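Local coordinates for msDPBB_sym2 protein (Synthetic construct, PDB 7DWW), which is a computationally designed, symmetric double-psi beta-barrel built to recreate the core fold of RNA polymerase, at residues V5-A10 with V83-V88; I42-S47 with L75-G80. All coordinates share one frame; numbering follows the deposited sequence.

Contact 1 (V5-A10 with V83-V88)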
ATOM      1  N   VAL A   5      -5.381   5.919  -6.339  1.00 22.85           N
ATOM      2  CA  VAL A   5      -6.378   5.736  -5.283  1.00 26.38           C
ATOM      3  C   VAL A   5      -5.813   6.302  -3.983  1.00 29.40           C
ATOM      4  O   VAL A   5      -4.619   6.541  -3.862  1.00 27.44           O
ATOM      5  CB  VAL A   5      -6.780   4.262  -5.096  1.00 29.26           C
ATOM      6  CG1 VAL A   5      -7.373   3.718  -6.355  1.00 25.03           C
ATOM      7  CG2 VAL A   5      -5.565   3.402  -4.622  1.00 26.44           C
ATOM      8  N   ILE A   6      -6.693   6.533  -3.008  1.00 28.41           N
ATOM      9  CA  ILE A   6      -6.315   7.046  -1.695  1.00 32.16           C
ATOM     10  C   ILE A   6      -6.569   5.938  -0.682  1.00 31.77           C
ATOM     11  O   ILE A   6      -7.643   5.329  -0.669  1.00 33.83           O
ATOM     12  CB  ILE A   6      -7.109   8.319  -1.327  1.00 34.25           C
ATOM     13  CG1 ILE A   6      -6.905   9.358  -2.418  1.00 38.29           C
ATOM     14  CG2 ILE A   6      -6.760   8.816   0.045  1.00 33.41           C
ATOM     15  CD1 ILE A   6      -5.510   9.863  -2.555  1.00 35.04           C
ATOM     16  N   ALA A   7      -5.592   5.684   0.172  1.00 29.64           N
ATOM     17  CA  ALA A   7      -5.775   4.664   1.194  1.00 33.55           C
ATOM     18  C   ALA A   7      -5.145   5.144   2.483  1.00 29.94           C
ATOM     19  O   ALA A   7      -4.302   6.048   2.484  1.00 29.36           O
ATOM     20  CB  ALA A   7      -5.165   3.325   0.775  1.00 36.72           C
ATOM     21  N   ARG A   8      -5.594   4.567   3.595  1.00 31.83           N
ATOM     22  CA  ARG A   8      -5.016   4.855   4.893  1.00 36.52           C
ATOM     23  C   ARG A   8      -3.936   3.836   5.217  1.00 33.38           C
ATOM     24  O   ARG A   8      -4.104   2.636   4.977  1.00 30.27           O
ATOM     25  CB  ARG A   8      -6.063   4.833   6.003  1.00 38.02           C
ATOM     26  CG  ARG A   8      -6.116   6.114   6.795  1.00 45.59           C
ATOM     27  CD  ARG A   8      -7.300   6.105   7.732  1.00 48.58           C
ATOM     28  NE  ARG A   8      -8.275   7.162   7.496  1.00 48.38           N
ATOM     29  CZ  ARG A   8      -8.104   8.454   7.770  1.00 50.10           C
ATOM     30  NH1 ARG A   8      -6.962   8.880   8.290  1.00 53.94           N
ATOM     31  NH2 ARG A   8      -9.084   9.323   7.527  1.00 48.54           N
ATOM     32  N   VAL A   9      -2.850   4.319   5.805  1.00 32.45           N
ATOM     33  CA  VAL A   9      -1.685   3.484   6.057  1.00 35.08           C
ATOM     34  C   VAL A   9      -1.975   2.606   7.270  1.00 33.65           C
ATOM     35  O   VAL A   9      -2.470   3.097   8.296  1.00 32.97           O
ATOM     36  CB  VAL A   9      -0.437   4.362   6.266  1.00 33.59           C
ATOM     37  CG1 VAL A   9       0.757   3.554   6.799  1.00 31.61           C
ATOM     38  CG2 VAL A   9      -0.110   5.109   4.964  1.00 28.87           C
ATOM     39  N   ALA A  10      -1.710   1.309   7.144  1.00 29.36           N
ATOM     40  CA  ALA A  10      -1.786   0.348   8.236  1.00 27.86           C
ATOM     41  C   ALA A  10      -0.535  -0.519   8.250  1.00 29.41           C
ATOM     42  O   ALA A  10       0.172  -0.632   7.260  1.00 27.07           O
ATOM     43  CB  ALA A  10      -3.018  -0.553   8.132  1.00 28.68           C
ATOM     44  N   VAL A  83      -2.395   8.194   2.209  1.00 32.46           N
ATOM     45  CA  VAL A  83      -1.413   8.244   1.129  1.00 33.05           C
ATOM     46  C   VAL A  83      -2.159   8.094  -0.181  1.00 34.80           C
ATOM     47  O   VAL A  83      -3.238   7.497  -0.238  1.00 30.10           O
ATOM     48  CB  VAL A  83      -0.325   7.147   1.229  1.00 33.38           C
ATOM     49  CG1 VAL A  83       0.621   7.480   2.364  1.00 34.43           C
ATOM     50  CG2 VAL A  83      -0.979   5.788   1.474  1.00 30.57           C
ATOM     51  N   GLU A  84      -1.549   8.618  -1.238  1.00 29.54           N
ATOM     52  CA  GLU A  84      -1.976   8.359  -2.605  1.00 37.01           C
ATOM     53  C   GLU A  84      -1.134   7.262  -3.225  1.00 32.59           C
ATOM     54  O   GLU A  84       0.100   7.277  -3.113  1.00 35.81           O
ATOM     55  CB  GLU A  84      -1.870   9.604  -3.480  1.00 34.83           C
ATOM     56  CG  GLU A  84      -2.179   9.334  -4.929  1.00 40.15           C
ATOM     57  CD  GLU A  84      -2.206  10.597  -5.743  1.00 55.19           C
ATOM     58  OE1 GLU A  84      -1.975  11.689  -5.176  1.00 59.71           O
ATOM     59  OE2 GLU A  84      -2.473  10.496  -6.957  1.00 63.71           O
ATOM     60  N   ILE A  85      -1.784   6.312  -3.888  1.00 29.65           N
ATOM     61  CA  ILE A  85      -1.089   5.183  -4.510  1.00 28.19           C
ATOM     62  C   ILE A  85      -1.363   5.258  -5.989  1.00 30.03           C
ATOM     63  O   ILE A  85      -2.532   5.337  -6.410  1.00 28.14           O
ATOM     64  CB  ILE A  85      -1.551   3.841  -3.923  1.00 31.31           C
ATOM     65  CG1 ILE A  85      -1.381   3.880  -2.417  1.00 28.22           C
ATOM     66  CG2 ILE A  85      -0.806   2.628  -4.603  1.00 29.56           C
ATOM     67  CD1 ILE A  85      -1.854   2.658  -1.695  1.00 31.94           C
ATOM     68  N   MET A  86      -0.313   5.359  -6.778  1.00 30.61           N
ATOM     69  CA  MET A  86      -0.463   5.616  -8.191  1.00 34.41           C
ATOM     70  C   MET A  86       0.307   4.588  -8.996  1.00 37.88           C
ATOM     71  O   MET A  86       1.425   4.210  -8.640  1.00 32.16           O
ATOM     72  CB  MET A  86       0.030   7.027  -8.521  1.00 41.82           C
ATOM     73  CG  MET A  86      -0.103   7.430  -9.961  1.00 47.63           C
ATOM     74  SD  MET A  86       0.657   9.049 -10.230  1.00 67.16           S
ATOM     75  CE  MET A  86       0.899   9.595  -8.546  1.00 75.98           C
ATOM     76  N   LYS A  87      -0.297   4.165 -10.094  1.00 39.24           N
ATOM     77  CA  LYS A  87       0.440   3.200 -10.889  1.00 40.70           C
ATOM     78  C   LYS A  87       1.498   3.930 -11.695  1.00 53.11           C
ATOM     79  O   LYS A  87       1.188   4.915 -12.391  1.00 48.97           O
ATOM     80  CB  LYS A  87      -0.495   2.404 -11.801  1.00 50.19           C
ATOM     81  CG  LYS A  87      -0.075   0.947 -12.024  1.00 52.50           C
ATOM     82  CD  LYS A  87       1.332   0.872 -12.611  1.00 59.33           C
ATOM     83  CE  LYS A  87       1.879  -0.552 -12.650  1.00 61.78           C
ATOM     84  NZ  LYS A  87       3.351  -0.581 -12.930  1.00 61.90           N
ATOM     85  N   VAL A  88       2.711   3.376 -11.581  1.00 47.61           N
ATOM     86  CA  VAL A  88       3.921   3.989 -12.143  1.00 53.32           C
ATOM     87  C   VAL A  88       4.370   3.274 -13.426  1.00 58.25           C
ATOM     88  O   VAL A  88       3.759   2.289 -13.866  1.00 56.39           O
ATOM     89  CB  VAL A  88       5.094   4.022 -11.099  1.00 53.34           C
ATOM     90  CG1 VAL A  88       5.258   2.689 -10.419  1.00 45.51           C
ATOM     91  CG2 VAL A  88       6.415   4.438 -11.772  1.00 57.36           C
TER
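In the double-psi beta-barrel, V5-A10 of strand 4-11 and V83-V88 of strand 82-87 run as antiparallel neighbours, pairing the first strand of the chain with the last. V5 with I85 and A7 with V83 are hydrogen-bonded pairs, each closed by two backbone bonds: V5 N to I85 O at 2.9 Å with I85 N to V5 O returning, and A7 N to V83 O at 3.0 Å with V83 N to A7 O returning. Between them I6 and E84 form a non-hydrogen-bonded pair, their CA atoms 4.6 Å apart. The strand directions make 135°, well short of antiparallel, and V9 lies past the last bridge. V5, A7, V83 and I85 share the buried face. There V5 CG2 lies 4.1 Å from I85 CB, and I85 CD1, at the end of an extended chain (chi2 177°), comes to 4.2 Å from A7 CB. V9 CG2 meets the fork of V83, 3.6 Å from CG1 and nearly as close to CG2, the two side chains crossing at about a right angle. On the opposite face, I6 CD1 reaches across to 3.8 Å from E84 CB, while the E84 carboxylate runs on to S4, whose OG bonds OE2. Strand 64-67 flanks V5-A10 and strand 39-43 flanks V83-V88; V65 touches A7, V83 and I85 on the buried face, I42 packs on V83 and V40 on I85, and L32 of helix 26-32 covers V5 and I85.

Contact 2 (I42-S47 with L75-G80)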
ATOM      1  N   ILE A  42       3.928   5.561  -3.873  1.00 30.21           N
ATOM      2  CA  ILE A  42       3.157   5.931  -2.697  1.00 29.35           C
ATOM      3  C   ILE A  42       3.676   7.258  -2.191  1.00 37.20           C
ATOM      4  O   ILE A  42       4.876   7.408  -1.950  1.00 34.58           O
ATOM      5  CB  ILE A  42       3.246   4.859  -1.595  1.00 29.60           C
ATOM      6  CG1 ILE A  42       2.750   3.525  -2.141  1.00 26.08           C
ATOM      7  CG2 ILE A  42       2.417   5.313  -0.381  1.00 32.12           C
ATOM      8  CD1 ILE A  42       3.253   2.327  -1.373  1.00 30.99           C
ATOM      9  N   MET A  43       2.776   8.225  -2.032  1.00 35.36           N
ATOM     10  CA  MET A  43       3.158   9.593  -1.713  1.00 44.51           C
ATOM     11  C   MET A  43       2.357  10.144  -0.541  1.00 46.82           C
ATOM     12  O   MET A  43       1.177   9.800  -0.336  1.00 38.96           O
ATOM     13  CB  MET A  43       2.957  10.528  -2.909  1.00 50.61           C
ATOM     14  CG  MET A  43       3.181   9.878  -4.260  1.00 52.46           C
ATOM     15  SD  MET A  43       2.748  10.991  -5.611  1.00 78.10           S
ATOM     16  CE  MET A  43       3.368  12.545  -4.968  1.00 73.51           C
ATOM     17  N   LYS A  44       3.042  10.982   0.237  1.00 52.01           N
ATOM     18  CA  LYS A  44       2.400  11.955   1.109  1.00 55.88           C
ATOM     19  C   LYS A  44       3.100  13.283   0.846  1.00 64.60           C
ATOM     20  O   LYS A  44       2.621  14.091   0.044  1.00 68.28           O
ATOM     21  CB  LYS A  44       2.495  11.541   2.580  1.00 53.40           C
ATOM     22  CG  LYS A  44       1.964  12.577   3.559  1.00 59.01           C
ATOM     23  CD  LYS A  44       1.239  11.923   4.724  1.00 53.22           C
ATOM     24  CE  LYS A  44      -0.225  12.362   4.779  1.00 58.61           C
ATOM     25  NZ  LYS A  44      -0.358  13.856   4.877  1.00 61.58           N
ATOM     26  N   VAL A  45       4.281  13.519   1.407  1.00 67.41           N
ATOM     27  CA  VAL A  45       5.126  14.645   1.029  1.00 69.62           C
ATOM     28  C   VAL A  45       6.350  14.170   0.258  1.00 69.58           C
ATOM     29  O   VAL A  45       6.675  14.704  -0.803  1.00 74.50           O
ATOM     30  CB  VAL A  45       5.531  15.473   2.270  1.00 72.25           C
ATOM     31  CG1 VAL A  45       6.758  16.339   1.970  1.00 71.93           C
ATOM     32  CG2 VAL A  45       4.358  16.328   2.729  1.00 71.60           C
ATOM     33  N   SER A  46       7.044  13.159   0.783  1.00 70.88           N
ATOM     34  CA  SER A  46       8.016  12.399   0.017  1.00 64.75           C
ATOM     35  C   SER A  46       7.277  11.367  -0.843  1.00 60.22           C
ATOM     36  O   SER A  46       6.040  11.328  -0.898  1.00 55.17           O
ATOM     37  CB  SER A  46       9.032  11.749   0.961  1.00 61.17           C
ATOM     38  OG  SER A  46      10.194  11.309   0.267  1.00 67.82           O
ATOM     39  N   SER A  47       8.034  10.524  -1.543  1.00 53.49           N
ATOM     40  CA  SER A  47       7.464   9.439  -2.326  1.00 46.21           C
ATOM     41  C   SER A  47       8.412   8.250  -2.297  1.00 46.98           C
ATOM     42  O   SER A  47       9.619   8.385  -2.064  1.00 53.08           O
ATOM     43  CB  SER A  47       7.162   9.867  -3.757  1.00 52.21           C
ATOM     44  OG  SER A  47       7.354   8.791  -4.646  1.00 52.96           O
ATOM     45  N   LEU A  75       9.093   6.697   3.822  1.00 31.02           N
ATOM     46  CA  LEU A  75       8.197   7.628   3.157  1.00 33.59           C
ATOM     47  C   LEU A  75       7.919   8.838   4.036  1.00 41.44           C
ATOM     48  O   LEU A  75       7.500   9.888   3.527  1.00 43.70           O
ATOM     49  CB  LEU A  75       6.909   6.896   2.791  1.00 34.31           C
ATOM     50  CG  LEU A  75       5.804   7.644   2.057  1.00 34.93           C
ATOM     51  CD1 LEU A  75       6.325   8.266   0.764  1.00 37.00           C
ATOM     52  CD2 LEU A  75       4.706   6.639   1.805  1.00 36.88           C
ATOM     53  N   GLY A  76       8.143   8.699   5.341  1.00 36.96           N
ATOM     54  CA  GLY A  76       7.750   9.694   6.304  1.00 35.91           C
ATOM     55  C   GLY A  76       6.300   9.646   6.750  1.00 39.19           C
ATOM     56  O   GLY A  76       5.696  10.712   6.927  1.00 46.51           O
ATOM     57  N   VAL A  77       5.716   8.456   6.932  1.00 38.65           N
ATOM     58  CA  VAL A  77       4.313   8.334   7.325  1.00 38.99           C
ATOM     59  C   VAL A  77       4.168   7.434   8.549  1.00 41.45           C
ATOM     60  O   VAL A  77       5.073   6.665   8.889  1.00 38.76           O
ATOM     61  CB  VAL A  77       3.424   7.809   6.172  1.00 36.76           C
ATOM     62  CG1 VAL A  77       3.405   8.795   5.028  1.00 34.38           C
ATOM     63  CG2 VAL A  77       3.892   6.440   5.695  1.00 38.52           C
ATOM     64  N   LYS A  78       3.030   7.551   9.235  1.00 39.08           N
ATOM     65  CA  LYS A  78       2.695   6.671  10.349  1.00 45.88           C
ATOM     66  C   LYS A  78       1.326   6.039  10.128  1.00 39.90           C
ATOM     67  O   LYS A  78       0.513   6.517   9.318  1.00 37.67           O
ATOM     68  CB  LYS A  78       2.671   7.414  11.702  1.00 46.75           C
ATOM     69  CG  LYS A  78       1.656   8.549  11.778  1.00 48.67           C
ATOM     70  CD  LYS A  78       1.416   9.016  13.221  1.00 55.03           C
ATOM     71  CE  LYS A  78       0.622  10.319  13.245  1.00 62.25           C
ATOM     72  NZ  LYS A  78       1.249  11.301  12.325  1.00 62.63           N
ATOM     73  N   VAL A  79       1.074   4.968  10.883  1.00 36.31           N
ATOM     74  CA  VAL A  79      -0.188   4.248  10.800  1.00 38.75           C
ATOM     75  C   VAL A  79      -1.308   5.259  11.013  1.00 40.30           C
ATOM     76  O   VAL A  79      -1.260   6.047  11.971  1.00 39.26           O
ATOM     77  CB  VAL A  79      -0.223   3.095  11.815  1.00 40.24           C
ATOM     78  CG1 VAL A  79      -1.649   2.597  12.058  1.00 39.28           C
ATOM     79  CG2 VAL A  79       0.632   1.961  11.332  1.00 39.05           C
ATOM     80  N   GLY A  80      -2.261   5.304  10.089  1.00 38.21           N
ATOM     81  CA  GLY A  80      -3.363   6.266  10.127  1.00 39.75           C
ATOM     82  C   GLY A  80      -3.288   7.340   9.035  1.00 40.37           C
ATOM     83  O   GLY A  80      -4.334   7.888   8.671  1.00 47.03           O
TER
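L75, the last residue of helix 69-75, lays its branched end against the turn that joins strands 39-43 and 47-54. This is the tight part: L75 CD2 presses on I42 CG2 at 3.4 Å, closer than usual van der Waals contact, with the two side chains at about a right angle. The other methyl, CD1, sits 3.2 Å from I42 O and also reaches S46 O and S47 CA, so it covers one face of the turn, touching both its legs. A backbone bond from K44 N to S46 O, 3.2 Å long, closes that turn. In L75, CG stands anti to the backbone N (chi1 -179°), and chi2 of 56° sets CD1 over the backbone. Toward solvent the contact loosens at K44, whose CB and CD touch CG1 of the buried V77, both at 3.8 Å, before the bent lysine chain leads its end away. S46 CB merely rests 3.5 Å from L75 O. G76, with phi 82°, is the C-prime residue of the Schellman motif that ends the helix. Below the surface, V83 of strand 82-87 touches both I42 and V77, while V48 of strand 47-54 backs L75 and M72 of helix 69-75 backs V77.

Contact 1 lies within the sheet and contact 2 at its margin, their centres about 9 Å apart; they meet where strands 82-87 and 39-43 run as neighbours. V83 links them: its CB lies 3.7 Å from I42 CG2 and 3.4 Å from M43 O. The second junction is at G80, where the loop of contact 2 meets strand 4-11: G80 N is 2.9 Å from V9 O, and R8 NH1 is 2.8 Å from G80 O, both probable hydrogen bonds. Both segments of contact 2 come from the chain between the two strands of contact 1, and G80 and V83, close to the start of strand 82-87, carry the two junctions.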